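Local coordinates for Isomerase/lactonizing enzyme (Agrobacterium fabrum str. C58, PDB 2NQL), which is a member of the enolase superfamily, related to mandelate racemase and muconate lactonizing enzyme, and carries a sodium ion in its barrel domain, at residues P194-R202 against L227-P236. Residues are numbered along the deposited sequence; the frame is centred on the assembly and turned at random.
Sequences PAAEIANLR and LIAEMQPFDP
Ile-198 divides its branches between three residues of 227-236: CG2 lies 3.7 Å from Phe-234 CD2 and also touches Met-231 CG, while CD1 packs on Pro-236 CB, the two side chains crossing at about a right angle. With CG1 anti to the backbone N (chi1 -163°), the longer branch can run on to that proline. The Phe-234 ring lies against helix 194-205; Ala-199 CB sits over one face, 3.9 Å from the ring centroid, in a CH-pi contact, and Pro-233 CB covers the opposite face toward the rim. At the N-terminal end of 194-202, Pro-194 turns CB to Met-231 SD (3.7 Å) and CG to Leu-227 CD2. Beside it a water accepts from Ala-195 N and donates to Glu-230 OE1, bridging the two helices. At the other end Arg-202, bent at chi2 and chi3, presents its guanidinium edge to the chain leaving helix 221-231. Arg-202 NE gives Phe-234 O a nearly straight hydrogen bond (2.8 Å, 164°), Arg-202 NH2 a second at 3.3 Å to the same oxygen, and NH2 also makes a weak one to Asp-235 O. Arg-202 NH1 hydrogen-bonds to Gly-206 O and Ala-209 O, tying both helix exits together. The axes of 194-202 and 227-231 approach to 8.9 Å and cross at -25°, N-to-C directions near-parallel, as neighbours on the outside of the TIM-type barrel; beneath them, Ile-198 and Met-231 both rest on Phe-185 of strand 182-186, and strand 210-214 meets them through Ile-211 and Ala-213 respectively.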
ATOM      1  N   PRO A 194      11.082 -29.297  -3.472  1.00 42.58           N
ATOM      2  CA  PRO A 194      10.883 -28.875  -4.867  1.00 36.67           C
ATOM      3  C   PRO A 194      11.693 -29.677  -5.895  1.00 38.14           C
ATOM      4  O   PRO A 194      11.220 -29.865  -7.020  1.00 34.64           O
ATOM      5  CB  PRO A 194      11.326 -27.407  -4.857  1.00 37.99           C
ATOM      6  CG  PRO A 194      12.181 -27.259  -3.649  1.00 33.58           C
ATOM      7  CD  PRO A 194      11.608 -28.198  -2.638  1.00 36.15           C
ATOM      8  N   ALA A 195      12.881 -30.153  -5.507  1.00 32.76           N
ATOM      9  CA  ALA A 195      13.685 -31.001  -6.378  1.00 33.45           C
ATOM     10  C   ALA A 195      13.012 -32.333  -6.678  1.00 30.40           C
ATOM     11  O   ALA A 195      12.969 -32.757  -7.829  1.00 35.28           O
ATOM     12  CB  ALA A 195      15.100 -31.202  -5.824  1.00 37.52           C
ATOM     13  N   ALA A 196      12.464 -32.976  -5.652  1.00 31.15           N
ATOM     14  CA  ALA A 196      11.780 -34.240  -5.846  1.00 33.00           C
ATOM     15  C   ALA A 196      10.484 -34.050  -6.648  1.00 32.11           C
ATOM     16  O   ALA A 196      10.153 -34.893  -7.489  1.00 32.99           O
ATOM     17  CB  ALA A 196      11.505 -34.905  -4.525  1.00 37.30           C
ATOM     18  N   GLU A 197       9.795 -32.928  -6.416  1.00 28.83           N
ATOM     19  CA  GLU A 197       8.584 -32.586  -7.162  1.00 29.97           C
ATOM     20  C   GLU A 197       8.831 -32.368  -8.654  1.00 28.44           C
ATOM     21  O   GLU A 197       8.135 -32.974  -9.484  1.00 30.10           O
ATOM     22  CB  GLU A 197       7.845 -31.389  -6.552  1.00 30.01           C
ATOM     23  CG  GLU A 197       6.387 -31.223  -7.055  1.00 34.81           C
ATOM     24  CD  GLU A 197       5.360 -32.123  -6.330  1.00 46.60           C
ATOM     25  OE1 GLU A 197       5.607 -32.541  -5.177  1.00 41.21           O
ATOM     26  OE2 GLU A 197       4.290 -32.418  -6.919  1.00 36.69           O
ATOM     27  N   ILE A 198       9.825 -31.536  -8.989  1.00 27.07           N
ATOM     28  CA  ILE A 198      10.142 -31.256 -10.390  1.00 27.13           C
ATOM     29  C   ILE A 198      10.695 -32.481 -11.114  1.00 26.36           C
ATOM     30  O   ILE A 198      10.371 -32.698 -12.279  1.00 29.57           O
ATOM     31  CB  ILE A 198      11.053 -29.993 -10.600  1.00 28.07           C
ATOM     32  CG1 ILE A 198      10.995 -29.503 -12.062  1.00 29.07           C
ATOM     33  CG2 ILE A 198      12.495 -30.242 -10.121  1.00 28.00           C
ATOM     34  CD1 ILE A 198      11.559 -28.086 -12.326  1.00 29.09           C
ATOM     35  N   ALA A 199      11.500 -33.280 -10.403  1.00 27.24           N
ATOM     36  CA  ALA A 199      11.977 -34.590 -10.878  1.00 29.87           C
ATOM     37  C   ALA A 199      10.819 -35.506 -11.302  1.00 25.08           C
ATOM     38  O   ALA A 199      10.807 -36.037 -12.420  1.00 28.39           O
ATOM     39  CB  ALA A 199      12.818 -35.272  -9.773  1.00 26.75           C
ATOM     40  N   ASN A 200       9.838 -35.656 -10.416  1.00 28.27           N
ATOM     41  CA  ASN A 200       8.646 -36.424 -10.733  1.00 29.20           C
ATOM     42  C   ASN A 200       7.840 -35.887 -11.907  1.00 29.43           C
ATOM     43  O   ASN A 200       7.506 -36.638 -12.828  1.00 27.41           O
ATOM     44  CB  ASN A 200       7.751 -36.589  -9.507  1.00 31.93           C
ATOM     45  CG  ASN A 200       6.601 -37.542  -9.766  1.00 34.16           C
ATOM     46  OD1 ASN A 200       6.812 -38.731 -10.006  1.00 36.20           O
ATOM     47  ND2 ASN A 200       5.382 -37.025  -9.747  1.00 28.41           N
ATOM     48  N   LEU A 201       7.543 -34.586 -11.875  1.00 28.66           N
ATOM     49  CA  LEU A 201       6.838 -33.925 -12.961  1.00 24.80           C
ATOM     50  C   LEU A 201       7.546 -34.073 -14.309  1.00 26.19           C
ATOM     51  O   LEU A 201       6.907 -34.445 -15.300  1.00 27.98           O
ATOM     52  CB  LEU A 201       6.530 -32.455 -12.622  1.00 21.66           C
ATOM     53  CG  LEU A 201       5.500 -32.263 -11.481  1.00 23.97           C
ATOM     54  CD1 LEU A 201       5.333 -30.788 -11.133  1.00 26.91           C
ATOM     55  CD2 LEU A 201       4.129 -32.929 -11.764  1.00 26.03           C
ATOM     56  N   ARG A 202       8.863 -33.838 -14.329  1.00 28.85           N
ATOM     57  CA  ARG A 202       9.677 -33.991 -15.544  1.00 26.71           C
ATOM     58  C   ARG A 202       9.614 -35.434 -16.107  1.00 26.45           C
ATOM     59  O   ARG A 202       9.479 -35.627 -17.322  1.00 27.66           O
ATOM     60  CB  ARG A 202      11.136 -33.575 -15.257  1.00 25.50           C
ATOM     61  CG  ARG A 202      12.096 -33.642 -16.444  1.00 25.73           C
ATOM     62  CD  ARG A 202      11.565 -32.864 -17.650  1.00 29.14           C
ATOM     63  NE  ARG A 202      11.624 -31.421 -17.422  1.00 28.88           N
ATOM     64  CZ  ARG A 202      10.875 -30.523 -18.062  1.00 28.42           C
ATOM     65  NH1 ARG A 202       9.965 -30.912 -18.953  1.00 27.85           N
ATOM     66  NH2 ARG A 202      11.012 -29.232 -17.780  1.00 26.91           N
ATOM     67  N   LEU A 227      18.035 -23.930  -3.884  1.00 33.88           N
ATOM     68  CA  LEU A 227      16.894 -24.698  -4.330  1.00 33.15           C
ATOM     69  C   LEU A 227      16.774 -24.644  -5.860  1.00 27.30           C
ATOM     70  O   LEU A 227      16.434 -25.648  -6.518  1.00 30.73           O
ATOM     71  CB  LEU A 227      15.624 -24.175  -3.634  1.00 33.94           C
ATOM     72  CG  LEU A 227      15.461 -24.459  -2.125  1.00 34.06           C
ATOM     73  CD1 LEU A 227      14.300 -23.665  -1.553  1.00 31.09           C
ATOM     74  CD2 LEU A 227      15.284 -25.967  -1.820  1.00 33.09           C
ATOM     75  N   ILE A 228      17.077 -23.477  -6.425  1.00 30.31           N
ATOM     76  CA  ILE A 228      17.071 -23.311  -7.883  1.00 31.77           C
ATOM     77  C   ILE A 228      18.134 -24.216  -8.527  1.00 31.35           C
ATOM     78  O   ILE A 228      17.861 -24.873  -9.529  1.00 36.26           O
ATOM     79  CB  ILE A 228      17.236 -21.838  -8.279  1.00 30.65           C
ATOM     80  CG1 ILE A 228      15.976 -21.044  -7.894  1.00 31.52           C
ATOM     81  CG2 ILE A 228      17.496 -21.677  -9.768  1.00 31.71           C
ATOM     82  CD1 ILE A 228      16.145 -19.526  -8.013  1.00 30.53           C
ATOM     83  N   ALA A 229      19.325 -24.252  -7.927  1.00 35.42           N
ATOM     84  CA  ALA A 229      20.377 -25.220  -8.291  1.00 31.46           C
ATOM     85  C   ALA A 229      19.937 -26.694  -8.224  1.00 32.47           C
ATOM     86  O   ALA A 229      20.272 -27.470  -9.126  1.00 36.78           O
ATOM     87  CB  ALA A 229      21.635 -24.988  -7.447  1.00 37.98           C
ATOM     88  N   GLU A 230      19.182 -27.063  -7.182  1.00 32.02           N
ATOM     89  CA  GLU A 230      18.633 -28.423  -7.021  1.00 34.04           C
ATOM     90  C   GLU A 230      17.621 -28.766  -8.110  1.00 35.94           C
ATOM     91  O   GLU A 230      17.509 -29.930  -8.542  1.00 33.03           O
ATOM     92  CB  GLU A 230      17.963 -28.583  -5.651  1.00 31.55           C
ATOM     93  CG  GLU A 230      18.895 -28.988  -4.517  1.00 38.57           C
ATOM     94  CD  GLU A 230      18.183 -29.057  -3.171  1.00 52.56           C
ATOM     95  OE1 GLU A 230      17.148 -29.757  -3.066  1.00 47.20           O
ATOM     96  OE2 GLU A 230      18.666 -28.411  -2.213  1.00 54.51           O
ATOM     97  N   MET A 231      16.873 -27.754  -8.545  1.00 33.71           N
ATOM     98  CA  MET A 231      15.859 -27.949  -9.580  1.00 32.42           C
ATOM     99  C   MET A 231      16.402 -27.895 -11.003  1.00 29.04           C
ATOM    100  O   MET A 231      15.811 -28.473 -11.926  1.00 33.60           O
ATOM    101  CB  MET A 231      14.734 -26.933  -9.409  1.00 29.15           C
ATOM    102  CG  MET A 231      13.903 -27.213  -8.164  1.00 29.19           C
ATOM    103  SD  MET A 231      12.488 -26.079  -8.094  1.00 35.44           S
ATOM    104  CE  MET A 231      13.327 -24.488  -8.259  1.00 32.66           C
ATOM    105  N   GLN A 232      17.517 -27.195 -11.185  1.00 27.56           N
ATOM    106  CA  GLN A 232      17.984 -26.912 -12.536  1.00 30.36           C
ATOM    107  C   GLN A 232      18.359 -28.094 -13.465  1.00 26.51           C
ATOM    108  O   GLN A 232      18.168 -27.987 -14.669  1.00 34.01           O
ATOM    109  CB  GLN A 232      18.877 -25.652 -12.626  1.00 36.67           C
ATOM    110  CG  GLN A 232      20.360 -25.858 -12.759  1.00 45.60           C
ATOM    111  CD  GLN A 232      20.785 -26.181 -14.188  1.00 54.84           C
ATOM    112  OE1 GLN A 232      21.168 -27.313 -14.483  1.00 47.23           O
ATOM    113  NE2 GLN A 232      20.708 -25.194 -15.077  1.00 59.81           N
ATOM    114  N   PRO A 233      18.856 -29.231 -12.910  1.00 36.39           N
ATOM    115  CA  PRO A 233      18.962 -30.459 -13.721  1.00 37.49           C
ATOM    116  C   PRO A 233      17.671 -30.953 -14.393  1.00 40.41           C
ATOM    117  O   PRO A 233      17.731 -31.769 -15.319  1.00 34.44           O
ATOM    118  CB  PRO A 233      19.450 -31.504 -12.706  1.00 41.59           C
ATOM    119  CG  PRO A 233      20.191 -30.725 -11.700  1.00 41.54           C
ATOM    120  CD  PRO A 233      19.408 -29.450 -11.557  1.00 34.01           C
ATOM    121  N   PHE A 234      16.520 -30.468 -13.939  1.00 32.54           N
ATOM    122  CA  PHE A 234      15.251 -30.930 -14.475  1.00 30.43           C
ATOM    123  C   PHE A 234      14.600 -29.880 -15.378  1.00 31.61           C
ATOM    124  O   PHE A 234      13.422 -30.001 -15.735  1.00 32.25           O
ATOM    125  CB  PHE A 234      14.339 -31.377 -13.330  1.00 30.63           C
ATOM    126  CG  PHE A 234      14.982 -32.403 -12.422  1.00 33.80           C
ATOM    127  CD1 PHE A 234      15.087 -33.741 -12.821  1.00 30.80           C
ATOM    128  CD2 PHE A 234      15.525 -32.024 -11.192  1.00 36.26           C
ATOM    129  CE1 PHE A 234      15.702 -34.681 -11.991  1.00 34.08           C
ATOM    130  CE2 PHE A 234      16.138 -32.960 -10.354  1.00 35.21           C
ATOM    131  CZ  PHE A 234      16.226 -34.287 -10.754  1.00 32.41           C
ATOM    132  N   ASP A 235      15.389 -28.872 -15.763  1.00 30.46           N
ATOM    133  CA  ASP A 235      14.986 -27.853 -16.738  1.00 32.16           C
ATOM    134  C   ASP A 235      13.733 -27.032 -16.306  1.00 28.01           C
ATOM    135  O   ASP A 235      12.680 -27.125 -16.946  1.00 32.81           O
ATOM    136  CB  ASP A 235      14.785 -28.487 -18.126  1.00 30.22           C
ATOM    137  CG  ASP A 235      14.624 -27.450 -19.235  1.00 38.81           C
ATOM    138  OD1 ASP A 235      15.341 -26.428 -19.207  1.00 37.02           O
ATOM    139  OD2 ASP A 235      13.769 -27.665 -20.131  1.00 35.74           O
ATOM    140  N   PRO A 236      13.842 -26.251 -15.214  1.00 29.97           N
ATOM    141  CA  PRO A 236      12.723 -25.361 -14.881  1.00 27.13           C
ATOM    142  C   PRO A 236      12.496 -24.253 -15.904  1.00 29.63           C
ATOM    143  O   PRO A 236      13.443 -23.594 -16.364  1.00 28.91           O
ATOM    144  CB  PRO A 236      13.119 -24.786 -13.510  1.00 26.89           C
ATOM    145  CG  PRO A 236      14.595 -24.868 -13.470  1.00 30.22           C
ATOM    146  CD  PRO A 236      14.945 -26.117 -14.245  1.00 32.24           C
TER
HETATM  147  O   HOH W   1      14.436 -29.941  -2.836  1.00 41.03           O